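Local coordinates for protein MmeI (Methylophilus methylotrophus, PDB 5HR4) that is a Type IIL restriction-modification enzyme that binds DNA and probably transfers a methyl group from S-adenosyl-L-methionine to N6 of adenine, at residues L188-L193 with E415-Q420; L172-K177 with Q300-A305; K842-Y847 with G854-K859. One frame throughout, in Å; residues are numbered along the deposited sequence.

Overall arrangement
Contacts 1 and 2 belong to one continuous packed region, whereas contact 3 lies far off in the C-terminal part of the chain. The centres of contacts 1 and 2 are about 12 Å apart, and Phe417 CD2 meets Ile302 CD1 at 3.5 Å while Leu190 CD2 meets His173 CB at 3.6 Å. Their segments alternate along the chain: helix 163-178 meets residues 300-305, and helix 183-200 meets the start of helix 416-440 in the methyltransferase domain. Glu415 touches bound sinefungin, which is about 9 Å from the side chain of Phe417 and about 10 Å from that of Ile302. The centre of contact 3 lies about 59 Å from contact 1's and about 53 Å from contact 2's.

Contact 1 (L188-L193 with E415-Q420); sequences LYLVRL and EEFPAQ
Leu188, Leu190 and Val191 pack against Phe417 and Gln420 in a buried helix-to-helix contact that joins the helicase spacer to the methyltransferase domain. Residues 188-193 belong to helix 183-200; residues 416-420 form the first turn of helix 416-440, which follows strand 409-413 of the Rossmann-like sheet. The short helical segments run in roughly the same direction, their axes 9.8 Å apart and inclined by 29°.

At one end the CD2 methyl of Leu190 comes up obliquely to the Phe417 ring: Leu190 CD2 lies 3.4 Å from Phe417 CZ and nearly as close to CE1. Phe417 has CG anti to its backbone N (chi1 -173°), which carries the far end of the ring to the spacer helix; a long flat residue suits this reach. Val191, beta-branched and compact, sets CG2 3.6 Å from Gln420 O and 4.0 Å from Gln420 CB.

Gln420 bends at chi2 and brings its amide alongside Leu188, with NE2 3.7 Å from Leu188 CB. The same NE2 donates to the anti lone pair of Glu416 OE2 at 2.8 Å, an oxygen also hydrogen-bonded to His184 ND1. With an alanine at Gln420, Glu416 would probably lose this donor and a gap would open beside Leu188.

No hydrogen bond passes between the two segments. Their meeting therefore rests on van der Waals packing, partly of aliphatic carbons against polar atoms of Gln420, while the glutamine, polar at its tip and aliphatic along its stem, spends its side-chain hydrogen bond on Glu416, one turn back in its own helix.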
ATOM      1  N   LEU A 188       1.941   3.927  27.481  1.00 33.94           N
ATOM      2  CA  LEU A 188       1.815   2.763  28.349  1.00 27.38           C
ATOM      3  C   LEU A 188       0.662   2.910  29.334  1.00 31.88           C
ATOM      4  O   LEU A 188       0.043   1.904  29.706  1.00 33.71           O
ATOM      5  CB  LEU A 188       3.132   2.517  29.075  1.00 32.43           C
ATOM      6  CG  LEU A 188       3.318   1.495  30.206  1.00 29.21           C
ATOM      7  CD1 LEU A 188       2.767   0.125  29.876  1.00 35.44           C
ATOM      8  CD2 LEU A 188       4.790   1.393  30.473  1.00 33.26           C
ATOM      9  N   TYR A 189       0.350   4.135  29.764  1.00 30.38           N
ATOM     10  CA  TYR A 189      -0.855   4.338  30.565  1.00 28.93           C
ATOM     11  C   TYR A 189      -2.068   3.776  29.845  1.00 33.46           C
ATOM     12  O   TYR A 189      -2.862   3.022  30.420  1.00 36.92           O
ATOM     13  CB  TYR A 189      -1.051   5.824  30.848  1.00 32.14           C
ATOM     14  CG  TYR A 189      -1.910   6.155  32.054  1.00 32.26           C
ATOM     15  CD1 TYR A 189      -3.289   6.237  31.944  1.00 29.57           C
ATOM     16  CD2 TYR A 189      -1.331   6.428  33.291  1.00 24.64           C
ATOM     17  CE1 TYR A 189      -4.082   6.551  33.033  1.00 28.89           C
ATOM     18  CE2 TYR A 189      -2.112   6.737  34.385  1.00 26.22           C
ATOM     19  CZ  TYR A 189      -3.491   6.796  34.260  1.00 29.70           C
ATOM     20  OH  TYR A 189      -4.279   7.119  35.358  1.00 28.31           O
ATOM     21  N   LEU A 190      -2.197   4.090  28.556  1.00 33.31           N
ATOM     22  CA  LEU A 190      -3.425   3.779  27.835  1.00 30.44           C
ATOM     23  C   LEU A 190      -3.518   2.287  27.547  1.00 33.91           C
ATOM     24  O   LEU A 190      -4.545   1.643  27.800  1.00 32.56           O
ATOM     25  CB  LEU A 190      -3.472   4.592  26.545  1.00 30.74           C
ATOM     26  CG  LEU A 190      -4.872   4.746  25.950  1.00 43.90           C
ATOM     27  CD1 LEU A 190      -5.636   5.910  26.605  1.00 39.38           C
ATOM     28  CD2 LEU A 190      -4.788   4.899  24.443  1.00 45.45           C
ATOM     29  N   VAL A 191      -2.431   1.715  27.041  1.00 33.70           N
ATOM     30  CA  VAL A 191      -2.365   0.277  26.830  1.00 29.42           C
ATOM     31  C   VAL A 191      -2.588  -0.496  28.139  1.00 30.88           C
ATOM     32  O   VAL A 191      -3.177  -1.581  28.133  1.00 35.02           O
ATOM     33  CB  VAL A 191      -1.015  -0.036  26.157  1.00 36.17           C
ATOM     34  CG1 VAL A 191      -0.128  -0.916  27.035  1.00 31.33           C
ATOM     35  CG2 VAL A 191      -1.218  -0.596  24.742  1.00 32.27           C
ATOM     36  N   ARG A 192      -2.167   0.049  29.281  1.00 30.62           N
ATOM     37  CA  ARG A 192      -2.558  -0.559  30.551  1.00 30.79           C
ATOM     38  C   ARG A 192      -4.073  -0.513  30.753  1.00 33.69           C
ATOM     39  O   ARG A 192      -4.693  -1.537  31.067  1.00 32.75           O
ATOM     40  CB  ARG A 192      -1.838   0.117  31.712  1.00 33.61           C
ATOM     41  CG  ARG A 192      -0.388  -0.325  31.873  1.00 33.72           C
ATOM     42  CD  ARG A 192       0.368   0.658  32.755  1.00 30.18           C
ATOM     43  NE  ARG A 192       1.704   0.180  33.080  1.00 29.94           N
ATOM     44  CZ  ARG A 192       2.373   0.535  34.171  1.00 29.93           C
ATOM     45  NH1 ARG A 192       1.817   1.368  35.043  1.00 27.30           N
ATOM     46  NH2 ARG A 192       3.584   0.041  34.403  1.00 29.30           N
ATOM     47  N   LEU A 193      -4.689   0.667  30.591  1.00 32.30           N
ATOM     48  CA  LEU A 193      -6.147   0.755  30.670  1.00 29.76           C
ATOM     49  C   LEU A 193      -6.818  -0.243  29.742  1.00 33.05           C
ATOM     50  O   LEU A 193      -7.849  -0.839  30.082  1.00 33.51           O
ATOM     51  CB  LEU A 193      -6.610   2.161  30.316  1.00 29.90           C
ATOM     52  CG  LEU A 193      -6.070   3.196  31.283  1.00 32.83           C
ATOM     53  CD1 LEU A 193      -6.263   4.561  30.649  1.00 36.20           C
ATOM     54  CD2 LEU A 193      -6.819   3.091  32.581  1.00 28.10           C
ATOM     55  N   GLU A 415       6.637   3.997  15.773  1.00 30.27           N
ATOM     56  CA  GLU A 415       5.816   4.767  16.699  1.00 28.90           C
ATOM     57  C   GLU A 415       5.584   3.952  17.963  1.00 32.85           C
ATOM     58  O   GLU A 415       5.296   2.757  17.899  1.00 31.71           O
ATOM     59  CB  GLU A 415       4.477   5.143  16.065  1.00 29.27           C
ATOM     60  CG  GLU A 415       4.558   6.158  14.929  1.00 33.96           C
ATOM     61  CD  GLU A 415       5.033   7.567  15.363  1.00 38.25           C
ATOM     62  OE1 GLU A 415       4.377   8.212  16.221  1.00 39.51           O
ATOM     63  OE2 GLU A 415       6.066   8.036  14.831  1.00 35.50           O
ATOM     64  N   GLU A 416       5.722   4.592  19.124  1.00 32.53           N
ATOM     65  CA  GLU A 416       5.658   3.796  20.343  1.00 32.34           C
ATOM     66  C   GLU A 416       4.256   3.261  20.591  1.00 30.10           C
ATOM     67  O   GLU A 416       4.099   2.155  21.128  1.00 31.94           O
ATOM     68  CB  GLU A 416       6.142   4.593  21.558  1.00 26.04           C
ATOM     69  CG  GLU A 416       5.703   3.977  22.882  1.00 26.34           C
ATOM     70  CD  GLU A 416       6.625   4.289  24.027  1.00 36.71           C
ATOM     71  OE1 GLU A 416       7.411   5.254  23.912  1.00 41.12           O
ATOM     72  OE2 GLU A 416       6.567   3.564  25.047  1.00 41.40           O
ATOM     73  N   PHE A 417       3.223   4.012  20.227  1.00 27.97           N
ATOM     74  CA  PHE A 417       1.887   3.573  20.614  1.00 30.24           C
ATOM     75  C   PHE A 417       1.520   2.258  19.927  1.00 37.65           C
ATOM     76  O   PHE A 417       1.197   1.288  20.638  1.00 33.10           O
ATOM     77  CB  PHE A 417       0.874   4.692  20.371  1.00 28.43           C
ATOM     78  CG  PHE A 417      -0.486   4.373  20.890  1.00 33.82           C
ATOM     79  CD1 PHE A 417      -0.673   4.054  22.218  1.00 34.02           C
ATOM     80  CD2 PHE A 417      -1.570   4.358  20.044  1.00 35.79           C
ATOM     81  CE1 PHE A 417      -1.934   3.746  22.693  1.00 35.33           C
ATOM     82  CE2 PHE A 417      -2.828   4.050  20.505  1.00 36.29           C
ATOM     83  CZ  PHE A 417      -3.014   3.744  21.824  1.00 38.66           C
ATOM     84  N   PRO A 418       1.603   2.120  18.597  1.00 30.85           N
ATOM     85  CA  PRO A 418       1.396   0.788  18.014  1.00 31.18           C
ATOM     86  C   PRO A 418       2.374  -0.249  18.542  1.00 35.87           C
ATOM     87  O   PRO A 418       2.014  -1.436  18.673  1.00 34.95           O
ATOM     88  CB  PRO A 418       1.575   1.026  16.506  1.00 32.69           C
ATOM     89  CG  PRO A 418       2.328   2.340  16.397  1.00 32.98           C
ATOM     90  CD  PRO A 418       1.896   3.142  17.572  1.00 29.97           C
ATOM     91  N   ALA A 419       3.604   0.154  18.856  1.00 30.41           N
ATOM     92  CA  ALA A 419       4.552  -0.817  19.399  1.00 32.53           C
ATOM     93  C   ALA A 419       4.117  -1.300  20.770  1.00 30.37           C
ATOM     94  O   ALA A 419       4.394  -2.448  21.132  1.00 28.56           O
ATOM     95  CB  ALA A 419       5.962  -0.229  19.470  1.00 30.53           C
ATOM     96  N   GLN A 420       3.414  -0.455  21.535  1.00 32.33           N
ATOM     97  CA  GLN A 420       2.851  -0.907  22.806  1.00 31.88           C
ATOM     98  C   GLN A 420       1.573  -1.719  22.602  1.00 27.46           C
ATOM     99  O   GLN A 420       1.354  -2.702  23.307  1.00 29.32           O
ATOM    100  CB  GLN A 420       2.583   0.281  23.733  1.00 26.50           C
ATOM    101  CG  GLN A 420       3.813   1.049  24.172  1.00 27.10           C
ATOM    102  CD  GLN A 420       4.428   0.549  25.485  1.00 31.82           C
ATOM    103  OE1 GLN A 420       4.214  -0.597  25.884  1.00 26.72           O
ATOM    104  NE2 GLN A 420       5.206   1.423  26.165  1.00 29.57           N
TER

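Contact 2 (L172-K177 with Q300-A305); sequences LHDTLK and QSIMDA
Ile302 lies over one face of the His173 imidazole in a CH-pi contact, where helix 163-178 meets the turn that ends helix 292-301. The nearest CA atoms, those of Asp174 and Ile302, are 6.7 Å apart.

The well-packed part is this ring and branch. Ile302 CG2 is 3.9 Å from the centroid of the His173 ring and 18° from its normal, offset toward the CG-ND1 side of the rim, with His173 ND1 3.7 Å away. Ile302 CD1 extends over the same face toward the other end of the ring, 4.1 Å from His173 NE2. A beta-branched isoleucine suits the place because both of its arms can spread over a flat group. With chi1 at 165° the imidazole swings away from the backbone N of His173 and lies against Ile302. Its remaining surroundings are also packed: Leu186 and Leu190 of helix 183-200 touch it, and the ring meets that of Phe417. Glu187 OE2 makes a weak hydrogen bond with His173 NE2; together with the carboxylate of Asp174 it would probably favour a protonated, positively charged imidazole.

Toward solvent the contact is looser. Asp174 is partly exposed and forms no hydrogen bond across the segments: its OD2 stands 3.9 Å from Ile302 CA, and Ser301 turns its hydroxyl to Leu298 O instead. The aspartate serves its neighbour along the helix, fixing the rotation of the ring. His173 ND1 donates to Asp174 OD1 over 2.8 Å, the oxygen lying near the imidazole plane while the nitrogen approaches it 49° out of the carboxylate plane.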
ATOM      1  N   LEU A 172      -9.756   9.721  24.134  1.00 41.03           N
ATOM      2  CA  LEU A 172      -9.283   9.780  25.514  1.00 38.83           C
ATOM      3  C   LEU A 172      -7.780   9.987  25.552  1.00 40.47           C
ATOM      4  O   LEU A 172      -7.274  10.851  26.282  1.00 38.31           O
ATOM      5  CB  LEU A 172      -9.662   8.496  26.246  1.00 38.12           C
ATOM      6  CG  LEU A 172      -9.183   8.431  27.691  1.00 38.37           C
ATOM      7  CD1 LEU A 172      -9.914   9.485  28.475  1.00 31.10           C
ATOM      8  CD2 LEU A 172      -9.396   7.011  28.271  1.00 31.55           C
ATOM      9  N   HIS A 173      -7.053   9.204  24.752  1.00 36.86           N
ATOM     10  CA  HIS A 173      -5.611   9.358  24.617  1.00 34.03           C
ATOM     11  C   HIS A 173      -5.234  10.796  24.276  1.00 35.25           C
ATOM     12  O   HIS A 173      -4.475  11.439  25.004  1.00 38.79           O
ATOM     13  CB  HIS A 173      -5.116   8.375  23.561  1.00 33.13           C
ATOM     14  CG  HIS A 173      -3.734   8.643  23.056  1.00 35.05           C
ATOM     15  ND1 HIS A 173      -3.423   9.738  22.277  1.00 33.68           N
ATOM     16  CD2 HIS A 173      -2.595   7.919  23.164  1.00 34.91           C
ATOM     17  CE1 HIS A 173      -2.145   9.687  21.947  1.00 36.83           C
ATOM     18  NE2 HIS A 173      -1.620   8.592  22.472  1.00 35.01           N
ATOM     19  N   ASP A 174      -5.763  11.325  23.172  1.00 38.84           N
ATOM     20  CA  ASP A 174      -5.423  12.692  22.779  1.00 39.45           C
ATOM     21  C   ASP A 174      -5.919  13.719  23.794  1.00 40.70           C
ATOM     22  O   ASP A 174      -5.298  14.781  23.952  1.00 41.72           O
ATOM     23  CB  ASP A 174      -5.985  13.006  21.386  1.00 36.47           C
ATOM     24  CG  ASP A 174      -5.292  12.217  20.273  1.00 41.54           C
ATOM     25  OD1 ASP A 174      -4.122  11.779  20.454  1.00 38.56           O
ATOM     26  OD2 ASP A 174      -5.926  12.040  19.206  1.00 47.75           O
ATOM     27  N   THR A 175      -7.028  13.429  24.486  1.00 33.70           N
ATOM     28  CA  THR A 175      -7.483  14.315  25.556  1.00 34.09           C
ATOM     29  C   THR A 175      -6.477  14.358  26.703  1.00 40.08           C
ATOM     30  O   THR A 175      -6.169  15.430  27.239  1.00 39.10           O
ATOM     31  CB  THR A 175      -8.844  13.844  26.054  1.00 34.64           C
ATOM     32  OG1 THR A 175      -9.703  13.648  24.927  1.00 43.13           O
ATOM     33  CG2 THR A 175      -9.466  14.861  27.009  1.00 33.38           C
ATOM     34  N   LEU A 176      -5.979  13.189  27.113  1.00 41.74           N
ATOM     35  CA  LEU A 176      -4.873  13.136  28.057  1.00 34.20           C
ATOM     36  C   LEU A 176      -3.630  13.805  27.490  1.00 38.90           C
ATOM     37  O   LEU A 176      -2.935  14.538  28.204  1.00 43.08           O
ATOM     38  CB  LEU A 176      -4.586  11.686  28.419  1.00 38.65           C
ATOM     39  CG  LEU A 176      -5.275  11.204  29.691  1.00 39.73           C
ATOM     40  CD1 LEU A 176      -5.273   9.689  29.735  1.00 30.60           C
ATOM     41  CD2 LEU A 176      -4.542  11.799  30.896  1.00 36.40           C
ATOM     42  N   LYS A 177      -3.319  13.572  26.213  1.00 36.73           N
ATOM     43  CA  LYS A 177      -2.131  14.202  25.655  1.00 36.64           C
ATOM     44  C   LYS A 177      -2.223  15.717  25.774  1.00 36.42           C
ATOM     45  O   LYS A 177      -1.244  16.374  26.141  1.00 40.03           O
ATOM     46  CB  LYS A 177      -1.921  13.779  24.197  1.00 37.52           C
ATOM     47  CG  LYS A 177      -0.620  14.310  23.582  1.00 34.64           C
ATOM     48  CD  LYS A 177      -0.315  13.701  22.224  1.00 30.42           C
ATOM     49  CE  LYS A 177      -1.307  14.182  21.188  1.00 43.07           C
ATOM     50  NZ  LYS A 177      -0.640  14.951  20.089  1.00 55.62           N
ATOM     51  N   GLN A 300      -4.947   3.748  14.488  1.00 37.68           N
ATOM     52  CA  GLN A 300      -5.117   4.771  13.460  1.00 34.46           C
ATOM     53  C   GLN A 300      -5.723   6.060  14.008  1.00 33.62           C
ATOM     54  O   GLN A 300      -5.425   7.141  13.495  1.00 39.45           O
ATOM     55  CB  GLN A 300      -5.972   4.226  12.324  1.00 33.15           C
ATOM     56  CG  GLN A 300      -5.231   3.291  11.376  1.00 31.94           C
ATOM     57  CD  GLN A 300      -6.064   2.965  10.143  1.00 32.06           C
ATOM     58  OE1 GLN A 300      -5.837   1.973   9.434  1.00 28.06           O
ATOM     59  NE2 GLN A 300      -7.054   3.798   9.895  1.00 35.49           N
ATOM     60  N   SER A 301      -6.532   5.983  15.060  1.00 33.27           N
ATOM     61  CA  SER A 301      -7.339   7.114  15.496  1.00 29.12           C
ATOM     62  C   SER A 301      -6.563   8.166  16.266  1.00 38.40           C
ATOM     63  O   SER A 301      -7.140   9.204  16.625  1.00 37.27           O
ATOM     64  CB  SER A 301      -8.472   6.631  16.391  1.00 35.12           C
ATOM     65  OG  SER A 301      -7.962   6.456  17.701  1.00 36.77           O
ATOM     66  N   ILE A 302      -5.303   7.917  16.587  1.00 40.21           N
ATOM     67  CA  ILE A 302      -4.516   8.898  17.307  1.00 37.52           C
ATOM     68  C   ILE A 302      -3.578   9.650  16.367  1.00 39.56           C
ATOM     69  O   ILE A 302      -2.635  10.287  16.825  1.00 42.65           O
ATOM     70  CB  ILE A 302      -3.734   8.269  18.473  1.00 37.25           C
ATOM     71  CG1 ILE A 302      -2.676   7.280  17.965  1.00 41.50           C
ATOM     72  CG2 ILE A 302      -4.666   7.602  19.479  1.00 36.03           C
ATOM     73  CD1 ILE A 302      -1.252   7.530  18.535  1.00 41.29           C
ATOM     74  N   MET A 303      -3.818   9.604  15.058  1.00 37.71           N
ATOM     75  CA  MET A 303      -2.833  10.144  14.131  1.00 42.11           C
ATOM     76  C   MET A 303      -3.417  11.228  13.232  1.00 41.98           C
ATOM     77  O   MET A 303      -4.559  11.130  12.782  1.00 40.83           O
ATOM     78  CB  MET A 303      -2.215   9.009  13.324  1.00 38.68           C
ATOM     79  CG  MET A 303      -1.516   8.027  14.275  1.00 47.16           C
ATOM     80  SD  MET A 303      -0.112   7.098  13.635  1.00 53.46           S
ATOM     81  CE  MET A 303       0.152   7.914  12.077  1.00 35.86           C
ATOM     82  N   ASP A 304      -2.632  12.286  13.014  1.00 39.41           N
ATOM     83  CA  ASP A 304      -3.014  13.316  12.060  1.00 39.28           C
ATOM     84  C   ASP A 304      -3.055  12.720  10.656  1.00 37.67           C
ATOM     85  O   ASP A 304      -2.356  11.750  10.344  1.00 38.65           O
ATOM     86  CB  ASP A 304      -2.037  14.508  12.117  1.00 30.86           C
ATOM     87  N   ALA A 305      -3.894  13.304   9.803  1.00 36.68           N
ATOM     88  CA  ALA A 305      -4.027  12.795   8.443  1.00 36.52           C
ATOM     89  C   ALA A 305      -2.680  12.791   7.731  1.00 41.83           C
ATOM     90  O   ALA A 305      -2.317  11.806   7.071  1.00 45.38           O
ATOM     91  CB  ALA A 305      -5.045  13.632   7.667  1.00 28.95           C
TER

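Contact 3 (K842-Y847 with G854-K859); sequences KARSNY and GLYDPK
Two consecutive helices joined by a short loop in the C-terminal domain bring Arg844, near the end of helix 827-845, onto Tyr856, which closes the short helix 852-856. Arginine suits the place because its extended chain delivers a flat group with several donors; tyrosine sets a hydroxyl at the end of a long ring, able to take two N-H groups. The grip is side-on: Arg844 NH2 donates to Tyr856 OH at 2.8 Å (147° at the hydrogen), and Arg844 NE donates to Tyr856 OH at 3.1 Å with a more bent geometry. The oxygen sits at the guanidinium edge, close to its plane, while the tyrosine ring stands 78° to that plane. Two bonds to one atom, with NH1 held by Ile762 O, limit the turning of the guanidinium. Tyr856 OH is also hydrogen-bonded to His869 NE2.

Beside this polar pair the buried Leu855 points toward helix 827-845. Leu855 CD1 lies 4.2 Å from Arg844 O, and Leu855 CD2 lies 4.1 Å from Tyr847 CB, so a branched aliphatic residue fills the angle between the two helix ends.

After Tyr856 the backbone leaves helix 852-856, and Asp857 OD1 accepts from Lys859 N at 3.2 Å, forming an Asx turn.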
ATOM      1  N   LYS A 842     -11.923   7.506 -40.160  1.00 43.01           N
ATOM      2  CA  LYS A 842     -13.254   7.658 -40.740  1.00 39.57           C
ATOM      3  C   LYS A 842     -14.317   7.083 -39.814  1.00 40.91           C
ATOM      4  O   LYS A 842     -15.333   7.735 -39.539  1.00 39.88           O
ATOM      5  CB  LYS A 842     -13.313   6.994 -42.116  1.00 39.74           C
ATOM      6  N   ALA A 843     -14.077   5.869 -39.299  1.00 42.51           N
ATOM      7  CA  ALA A 843     -15.025   5.222 -38.394  1.00 39.67           C
ATOM      8  C   ALA A 843     -15.398   6.136 -37.234  1.00 43.28           C
ATOM      9  O   ALA A 843     -16.569   6.197 -36.830  1.00 41.67           O
ATOM     10  CB  ALA A 843     -14.430   3.908 -37.880  1.00 37.97           C
ATOM     11  N   ARG A 844     -14.407   6.862 -36.694  1.00 43.84           N
ATOM     12  CA  ARG A 844     -14.655   7.837 -35.633  1.00 39.94           C
ATOM     13  C   ARG A 844     -15.536   8.979 -36.120  1.00 39.77           C
ATOM     14  O   ARG A 844     -16.514   9.348 -35.458  1.00 42.58           O
ATOM     15  CB  ARG A 844     -13.332   8.396 -35.115  1.00 42.04           C
ATOM     16  CG  ARG A 844     -12.552   7.506 -34.165  1.00 42.88           C
ATOM     17  CD  ARG A 844     -11.146   8.064 -34.000  1.00 39.29           C
ATOM     18  NE  ARG A 844     -10.335   7.287 -33.073  1.00 45.31           N
ATOM     19  CZ  ARG A 844      -9.177   7.711 -32.580  1.00 44.62           C
ATOM     20  NH1 ARG A 844      -8.701   8.899 -32.938  1.00 37.93           N
ATOM     21  NH2 ARG A 844      -8.495   6.949 -31.734  1.00 41.60           N
ATOM     22  N   SER A 845     -15.190   9.563 -37.273  1.00 40.32           N
ATOM     23  CA  SER A 845     -15.932  10.719 -37.786  1.00 46.98           C
ATOM     24  C   SER A 845     -17.434  10.440 -37.891  1.00 48.56           C
ATOM     25  O   SER A 845     -18.251  11.281 -37.498  1.00 49.20           O
ATOM     26  CB  SER A 845     -15.370  11.153 -39.144  1.00 38.21           C
ATOM     27  N   ASN A 846     -17.820   9.247 -38.372  1.00 46.80           N
ATOM     28  CA  ASN A 846     -19.232   8.900 -38.572  1.00 49.36           C
ATOM     29  C   ASN A 846     -20.086   8.924 -37.306  1.00 49.85           C
ATOM     30  O   ASN A 846     -21.208   8.412 -37.310  1.00 47.27           O
ATOM     31  CB  ASN A 846     -19.374   7.503 -39.184  1.00 47.36           C
ATOM     32  CG  ASN A 846     -18.863   7.428 -40.607  1.00 49.26           C
ATOM     33  OD1 ASN A 846     -19.074   8.343 -41.413  1.00 50.30           O
ATOM     34  ND2 ASN A 846     -18.181   6.332 -40.926  1.00 48.15           N
ATOM     35  N   TYR A 847     -19.575   9.492 -36.215  1.00 55.60           N
ATOM     36  CA  TYR A 847     -20.290   9.523 -34.939  1.00 53.65           C
ATOM     37  C   TYR A 847     -20.021  10.893 -34.334  1.00 57.21           C
ATOM     38  O   TYR A 847     -19.211  11.028 -33.412  1.00 61.66           O
ATOM     39  CB  TYR A 847     -19.856   8.394 -34.002  1.00 48.92           C
ATOM     40  CG  TYR A 847     -20.247   7.022 -34.504  1.00 53.35           C
ATOM     41  CD1 TYR A 847     -19.435   6.332 -35.410  1.00 50.26           C
ATOM     42  CD2 TYR A 847     -21.439   6.417 -34.089  1.00 49.26           C
ATOM     43  CE1 TYR A 847     -19.801   5.078 -35.890  1.00 52.15           C
ATOM     44  CE2 TYR A 847     -21.812   5.160 -34.562  1.00 50.32           C
ATOM     45  CZ  TYR A 847     -20.990   4.500 -35.463  1.00 51.01           C
ATOM     46  OH  TYR A 847     -21.358   3.264 -35.936  1.00 50.40           O
ATOM     47  N   GLY A 854     -16.666   8.013 -25.175  1.00 41.14           N
ATOM     48  CA  GLY A 854     -17.853   7.274 -25.576  1.00 40.05           C
ATOM     49  C   GLY A 854     -17.592   6.285 -26.690  1.00 39.42           C
ATOM     50  O   GLY A 854     -18.191   5.207 -26.720  1.00 44.69           O
ATOM     51  N   LEU A 855     -16.676   6.616 -27.601  1.00 37.06           N
ATOM     52  CA  LEU A 855     -16.375   5.720 -28.708  1.00 35.05           C
ATOM     53  C   LEU A 855     -15.476   4.569 -28.301  1.00 40.41           C
ATOM     54  O   LEU A 855     -15.545   3.499 -28.913  1.00 35.69           O
ATOM     55  CB  LEU A 855     -15.724   6.482 -29.856  1.00 41.39           C
ATOM     56  CG  LEU A 855     -16.713   7.188 -30.785  1.00 45.03           C
ATOM     57  CD1 LEU A 855     -16.077   8.393 -31.435  1.00 40.33           C
ATOM     58  CD2 LEU A 855     -17.171   6.219 -31.835  1.00 40.57           C
ATOM     59  N   TYR A 856     -14.620   4.753 -27.292  1.00 44.91           N
ATOM     60  CA  TYR A 856     -13.670   3.709 -26.915  1.00 38.87           C
ATOM     61  C   TYR A 856     -14.002   3.016 -25.602  1.00 37.97           C
ATOM     62  O   TYR A 856     -13.216   2.183 -25.137  1.00 37.88           O
ATOM     63  CB  TYR A 856     -12.253   4.275 -26.874  1.00 37.04           C
ATOM     64  CG  TYR A 856     -11.604   4.346 -28.237  1.00 39.38           C
ATOM     65  CD1 TYR A 856     -11.981   5.314 -29.163  1.00 38.05           C
ATOM     66  CD2 TYR A 856     -10.620   3.439 -28.603  1.00 37.96           C
ATOM     67  CE1 TYR A 856     -11.381   5.372 -30.412  1.00 41.34           C
ATOM     68  CE2 TYR A 856     -10.017   3.491 -29.848  1.00 39.38           C
ATOM     69  CZ  TYR A 856     -10.396   4.457 -30.745  1.00 41.41           C
ATOM     70  OH  TYR A 856      -9.787   4.491 -31.979  1.00 41.22           O
ATOM     71  N   ASP A 857     -15.132   3.317 -24.998  1.00 36.65           N
ATOM     72  CA  ASP A 857     -15.670   2.408 -24.007  1.00 38.97           C
ATOM     73  C   ASP A 857     -16.051   1.097 -24.698  1.00 41.13           C
ATOM     74  O   ASP A 857     -16.815   1.126 -25.674  1.00 41.63           O
ATOM     75  CB  ASP A 857     -16.872   3.060 -23.346  1.00 42.99           C
ATOM     76  CG  ASP A 857     -17.688   2.091 -22.532  1.00 51.65           C
ATOM     77  OD1 ASP A 857     -17.155   1.030 -22.117  1.00 50.24           O
ATOM     78  OD2 ASP A 857     -18.878   2.410 -22.305  1.00 54.70           O
ATOM     79  N   PRO A 858     -15.536  -0.058 -24.261  1.00 45.00           N
ATOM     80  CA  PRO A 858     -15.780  -1.296 -25.031  1.00 46.01           C
ATOM     81  C   PRO A 858     -17.205  -1.842 -24.914  1.00 48.86           C
ATOM     82  O   PRO A 858     -17.629  -2.614 -25.784  1.00 45.71           O
ATOM     83  CB  PRO A 858     -14.734  -2.272 -24.474  1.00 42.76           C
ATOM     84  CG  PRO A 858     -14.401  -1.756 -23.140  1.00 42.01           C
ATOM     85  CD  PRO A 858     -14.524  -0.257 -23.211  1.00 43.95           C
ATOM     86  N   LYS A 859     -17.962  -1.451 -23.888  1.00 50.80           N
ATOM     87  CA  LYS A 859     -19.407  -1.656 -23.911  1.00 45.65           C
ATOM     88  C   LYS A 859     -20.050  -0.944 -25.102  1.00 43.77           C
ATOM     89  O   LYS A 859     -20.668  -1.574 -25.959  1.00 46.50           O
ATOM     90  CB  LYS A 859     -20.013  -1.162 -22.596  1.00 47.72           C
TER